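Local coordinates for putative branched-chain amino acid transport system substrate-binding protein (Rhodopseudomonas palustris, PDB 3TX6), which probably binds aromatic acids derived from lignin, such as p-coumaric acid, in the periplasm and delivers them to an ABC transporter, at residues 150-153 with 154-158; 208-212 with 213-217. One frame throughout, in Å; residues are numbered along the deposited sequence.

Interaction 1 of 2, residues 150-153 with 154-158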
loop_
_atom_site.group_PDB
_atom_site.type_symbol
_atom_site.label_atom_id
_atom_site.label_comp_id
_atom_site.label_asym_id
_atom_site.label_seq_id
_atom_site.Cartn_x
_atom_site.Cartn_y
_atom_site.Cartn_z
ATOM N N LEU A 150 7.130 9.937 -6.561
ATOM C CA LEU A 150 7.982 8.921 -5.923
ATOM C C LEU A 150 8.351 7.846 -6.967
ATOM O O LEU A 150 9.487 7.392 -7.046
ATOM C CB LEU A 150 7.294 8.222 -4.780
ATOM C CG LEU A 150 7.138 8.973 -3.476
ATOM C CD1 LEU A 150 6.056 8.318 -2.608
ATOM C CD2 LEU A 150 8.487 9.013 -2.770
ATOM N N TRP A 151 7.391 7.458 -7.783
ATOM C CA TRP A 151 7.619 6.385 -8.785
ATOM C C TRP A 151 8.508 6.830 -9.898
ATOM O O TRP A 151 9.453 6.114 -10.284
ATOM C CB TRP A 151 6.287 5.883 -9.305
ATOM C CG TRP A 151 5.800 4.708 -8.490
ATOM C CD1 TRP A 151 4.727 4.639 -7.609
ATOM C CD2 TRP A 151 6.376 3.392 -8.530
ATOM N NE1 TRP A 151 4.621 3.388 -7.095
ATOM C CE2 TRP A 151 5.637 2.585 -7.597
ATOM C CE3 TRP A 151 7.459 2.826 -9.211
ATOM C CZ2 TRP A 151 5.912 1.236 -7.420
ATOM C CZ3 TRP A 151 7.712 1.481 -9.012
ATOM C CH2 TRP A 151 6.970 0.710 -8.130
ATOM N N PHE A 152 8.239 8.021 -10.419
ATOM C CA PHE A 152 9.136 8.559 -11.447
ATOM C C PHE A 152 10.552 8.730 -10.932
ATOM O O PHE A 152 11.486 8.365 -11.625
ATOM C CB PHE A 152 8.647 9.860 -12.070
ATOM C CG PHE A 152 9.532 10.342 -13.173
ATOM C CD1 PHE A 152 9.643 9.618 -14.360
ATOM C CD2 PHE A 152 10.264 11.496 -13.024
ATOM C CE1 PHE A 152 10.481 10.040 -15.367
ATOM C CE2 PHE A 152 11.090 11.934 -14.037
ATOM C CZ PHE A 152 11.193 11.209 -15.209
ATOM N N ASN A 153 10.717 9.301 -9.751
ATOM C CA ASN A 153 12.045 9.518 -9.236
ATOM C C ASN A 153 12.811 8.210 -9.069
ATOM O O ASN A 153 14.033 8.154 -9.310
ATOM C CB ASN A 153 11.995 10.249 -7.910
ATOM C CG ASN A 153 11.517 11.667 -8.035
ATOM O OD1 ASN A 153 11.449 12.231 -9.130
ATOM N ND2 ASN A 153 11.216 12.267 -6.887
ATOM N N ASP A 154 12.096 7.170 -8.668
ATOM C CA ASP A 154 12.702 5.860 -8.505
ATOM C C ASP A 154 13.115 5.280 -9.876
ATOM O O ASP A 154 14.201 4.675 -10.004
ATOM C CB ASP A 154 11.739 4.902 -7.773
ATOM C CG ASP A 154 12.354 3.530 -7.530
ATOM O OD1 ASP A 154 13.270 3.473 -6.690
ATOM O OD2 ASP A 154 11.952 2.527 -8.209
ATOM N N LEU A 155 12.272 5.450 -10.897
ATOM C CA LEU A 155 12.626 4.981 -12.240
ATOM C C LEU A 155 13.907 5.675 -12.718
ATOM O O LEU A 155 14.788 5.049 -13.308
ATOM C CB LEU A 155 11.486 5.246 -13.222
ATOM C CG LEU A 155 11.639 4.840 -14.680
ATOM C CD1 LEU A 155 11.819 3.349 -14.875
ATOM C CD2 LEU A 155 10.455 5.358 -15.523
ATOM N N LYS A 156 14.030 6.957 -12.410
ATOM C CA LYS A 156 15.140 7.753 -12.886
ATOM C C LYS A 156 16.391 7.355 -12.102
ATOM O O LYS A 156 17.452 7.173 -12.692
ATOM C CB LYS A 156 14.828 9.221 -12.643
ATOM C CG LYS A 156 15.410 10.238 -13.605
ATOM C CD LYS A 156 14.674 11.566 -13.397
ATOM C CE LYS A 156 15.049 12.235 -12.072
ATOM N NZ LYS A 156 13.950 12.926 -11.332
ATOM N N LYS A 157 16.270 7.173 -10.781
ATOM C CA LYS A 157 17.462 6.955 -9.965
ATOM C C LYS A 157 17.895 5.480 -10.019
ATOM O O LYS A 157 18.999 5.147 -10.445
ATOM C CB LYS A 157 17.234 7.446 -8.532
ATOM C CG LYS A 157 18.366 7.136 -7.554
ATOM C CD LYS A 157 18.040 7.643 -6.139
ATOM C CE LYS A 157 19.137 7.266 -5.138
ATOM N NZ LYS A 157 18.811 7.565 -3.714
ATOM N N GLN A 158 16.997 4.610 -9.619
ATOM C CA GLN A 158 17.276 3.206 -9.544
ATOM C C GLN A 158 17.217 2.575 -10.928
ATOM O O GLN A 158 18.086 1.755 -11.329
ATOM C CB GLN A 158 16.288 2.551 -8.538
ATOM C CG GLN A 158 16.514 1.077 -8.429
ATOM C CD GLN A 158 15.780 0.401 -7.317
ATOM O OE1 GLN A 158 16.254 -0.640 -6.841
ATOM N NE2 GLN A 158 14.623 0.954 -6.889
#
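D154 and L155 donate their backbone N-H groups to the carbonyls of L150 and W151, and K156 and K157 to those of F152 and N153, four successive i to i+4 alpha-helical bonds of 2.9 to 3.1 Å in the middle of helix 146-161. This helix is the crossover of the beta-alpha-beta unit that joins strands 137-143 and 165-172, in a lobe of the periplasmic binding protein fold. The aliphatic part of K156 crosses the ring of F152, K156 CD lying 3.7 Å from F152 CE2 in an oblique approach. The lysine chain bends at chi3 (71°) and again at chi4, which turns its ammonium toward N153; there K156 NZ makes a weak, long hydrogen bond of 3.4 Å to N153 OD1. The side chains of N153 and K156 run side by side and point the same way. With CG anti to the backbone N (chi1 -176°), the F152 ring is carried beside its own carbonyl carbon, where it also meets L155 in a loose apolar touch, F152 CD1 lying 4.5 Å from L155 CD2. Y140 packs against both F152 and L155, and strand 165-172 adds E169 and R171 to the former and I166 to the latter. W151 CZ3 approaches D154 OD2 obliquely at 4.4 Å; the buried indole, edge-to-face with Y147, comes about 6 Å from the bound 3-(4-hydroxy-phenyl)pyruvic acid, close to the ligand without touching it. The carboxylate of D154 is tied at both oxygens, OD2 by a hydrogen bond with the Y127 hydroxyl on helix 119-130. At the other, Q158 NE2, which also donates to P120 O, meets D154 OD1 on its syn lone pair at 2.9 Å, with an N-H...O angle of 136°.

Interaction 2 of 2, residues 208-212 with 213-217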
loop_
_atom_site.group_PDB
_atom_site.type_symbol
_atom_site.label_atom_id
_atom_site.label_comp_id
_atom_site.label_asym_id
_atom_site.label_seq_id
_atom_site.Cartn_x
_atom_site.Cartn_y
_atom_site.Cartn_z
ATOM N N THR A 208 -5.554 -0.189 -20.811
ATOM C CA THR A 208 -6.516 -0.349 -21.915
ATOM C C THR A 208 -6.168 0.584 -23.061
ATOM O O THR A 208 -6.099 0.175 -24.230
ATOM C CB THR A 208 -7.980 -0.075 -21.458
ATOM O OG1 THR A 208 -8.167 1.304 -21.054
ATOM C CG2 THR A 208 -8.361 -1.033 -20.333
ATOM N N SER A 209 -5.938 1.841 -22.718
ATOM C CA SER A 209 -5.700 2.856 -23.706
ATOM C C SER A 209 -4.343 2.568 -24.509
ATOM O O SER A 209 -4.283 2.646 -25.750
ATOM C CB SER A 209 -5.759 4.199 -22.960
ATOM O OG SER A 209 -5.366 5.282 -23.746
ATOM N N LEU A 210 -3.276 2.146 -23.836
ATOM C CA LEU A 210 -2.057 1.816 -24.558
ATOM C C LEU A 210 -2.263 0.614 -25.490
ATOM O O LEU A 210 -1.814 0.636 -26.656
ATOM C CB LEU A 210 -0.895 1.546 -23.583
ATOM C CG LEU A 210 -0.223 2.779 -22.939
ATOM C CD1 LEU A 210 0.505 2.350 -21.659
ATOM C CD2 LEU A 210 0.698 3.494 -23.925
ATOM N N ARG A 211 -2.890 -0.461 -24.990
ATOM C CA ARG A 211 -3.066 -1.650 -25.841
ATOM C C ARG A 211 -3.956 -1.371 -27.064
ATOM O O ARG A 211 -3.680 -1.843 -28.184
ATOM C CB ARG A 211 -3.612 -2.852 -25.050
ATOM C CG ARG A 211 -2.619 -3.479 -24.070
ATOM C CD ARG A 211 -1.312 -3.806 -24.763
ATOM N NE ARG A 211 -0.427 -4.574 -23.912
ATOM C CZ ARG A 211 0.903 -4.528 -23.948
ATOM N NH1 ARG A 211 1.604 -5.281 -23.094
ATOM N NH2 ARG A 211 1.541 -3.818 -24.869
ATOM N N GLU A 212 -4.999 -0.571 -26.875
ATOM C CA GLU A 212 -5.892 -0.206 -27.998
ATOM C C GLU A 212 -5.283 0.755 -29.031
ATOM O O GLU A 212 -5.792 0.899 -30.177
ATOM C CB GLU A 212 -7.174 0.409 -27.445
ATOM C CG GLU A 212 -8.001 -0.547 -26.604
ATOM C CD GLU A 212 -9.159 0.166 -25.946
ATOM O OE1 GLU A 212 -9.573 1.203 -26.505
ATOM O OE2 GLU A 212 -9.644 -0.291 -24.894
ATOM N N ARG A 213 -4.227 1.443 -28.634
ATOM C CA ARG A 213 -3.474 2.340 -29.572
ATOM C C ARG A 213 -2.399 1.588 -30.324
ATOM O O ARG A 213 -1.772 2.120 -31.243
ATOM C CB ARG A 213 -2.823 3.471 -28.781
ATOM C CG ARG A 213 -1.912 4.437 -29.537
ATOM C CD ARG A 213 -2.713 5.535 -30.192
ATOM N NE ARG A 213 -1.943 6.228 -31.224
ATOM C CZ ARG A 213 -2.438 7.134 -32.074
ATOM N NH1 ARG A 213 -3.732 7.481 -32.029
ATOM N NH2 ARG A 213 -1.635 7.711 -32.982
ATOM N N GLY A 214 -2.162 0.352 -29.915
ATOM C CA GLY A 214 -1.249 -0.502 -30.631
ATOM C C GLY A 214 0.123 -0.551 -30.007
ATOM O O GLY A 214 1.045 -0.966 -30.686
ATOM N N TYR A 215 0.253 -0.200 -28.710
ATOM C CA TYR A 215 1.496 -0.407 -28.027
ATOM C C TYR A 215 1.758 -1.935 -27.858
ATOM O O TYR A 215 0.869 -2.674 -27.393
ATOM C CB TYR A 215 1.492 0.317 -26.667
ATOM C CG TYR A 215 2.833 0.220 -25.995
ATOM C CD1 TYR A 215 3.981 0.770 -26.605
ATOM C CD2 TYR A 215 2.989 -0.506 -24.824
ATOM C CE1 TYR A 215 5.221 0.639 -26.024
ATOM C CE2 TYR A 215 4.236 -0.635 -24.222
ATOM C CZ TYR A 215 5.346 -0.051 -24.830
ATOM O OH TYR A 215 6.564 -0.214 -24.235
ATOM N N LYS A 216 2.965 -2.391 -28.221
ATOM C CA LYS A 216 3.313 -3.819 -28.186
ATOM C C LYS A 216 4.308 -4.214 -27.141
ATOM O O LYS A 216 4.539 -5.415 -26.900
ATOM C CB LYS A 216 3.848 -4.297 -29.546
ATOM C CG LYS A 216 2.782 -4.729 -30.545
ATOM C CD LYS A 216 1.949 -3.537 -30.985
ATOM C CE LYS A 216 1.577 -3.572 -32.465
ATOM N NZ LYS A 216 1.310 -2.204 -32.959
ATOM N N GLY A 217 4.907 -3.213 -26.503
ATOM C CA GLY A 217 5.910 -3.465 -25.473
ATOM C C GLY A 217 5.332 -4.009 -24.192
ATOM O O GLY A 217 4.094 -4.097 -24.029
HETATM O O HOH W 1 -1.442 -3.297 -28.593
#
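Y215 N bonds to L210 O at 3.0 Å and G214 N to R211 O at 3.2 Å, the two backbone links of a Schellman motif that ends helix 200-213. G214 carries the positive phi (99°) of the motif, at which a side chain would be jammed against the preceding carbonyl oxygen. A water donates to both R211 O and Y215 O, bridging the last turn to the loop.

The second group of polar bonds comes from the R211 guanidinium, brought round to the loop by a bend at chi2 (-52°). R211 NH2 donates to Y215 O at 2.9 Å from above that carbonyl's plane, whereas NH1 and NH2 together grip G217 O end-on. With an alanine in place of R211, G217 O would lose both donors and Y215 O its NH2 partner, which is likely to let the loop before strand 218-221 move more freely.

Among apolar contacts, L210 CB meets Y215 CB at 4.1 Å, and both side chains rest on I194 of strand 193-197. The Y215 hydroxyl bonds to P191 O, while one face of its ring receives the backbone of G217, whose N lies 3.5 Å above the plane, over the ring centre.

How the interactions relate
From the N terminus, the chain leaves strand 137-143, forms interaction 1 within helix 146-161 and returns through strand 165-172. After helix 180-189 and strand 193-197 it enters helix 200-213, where interaction 2 turns the helix end into the loop before strand 218-221. Each contact is local, so neither closes a long loop; they follow in series, without nesting or crossing. The centres of interaction 1 and interaction 2 lie about 23 Å apart, and the two do not touch. Both belong to elements flanking one mixed sheet: interaction 1 packs between helix 119-130 and the adjacent strands 137-143 and 165-172 at one edge of the sheet, and interaction 2 joins a helix end to the sheet through strand 193-197.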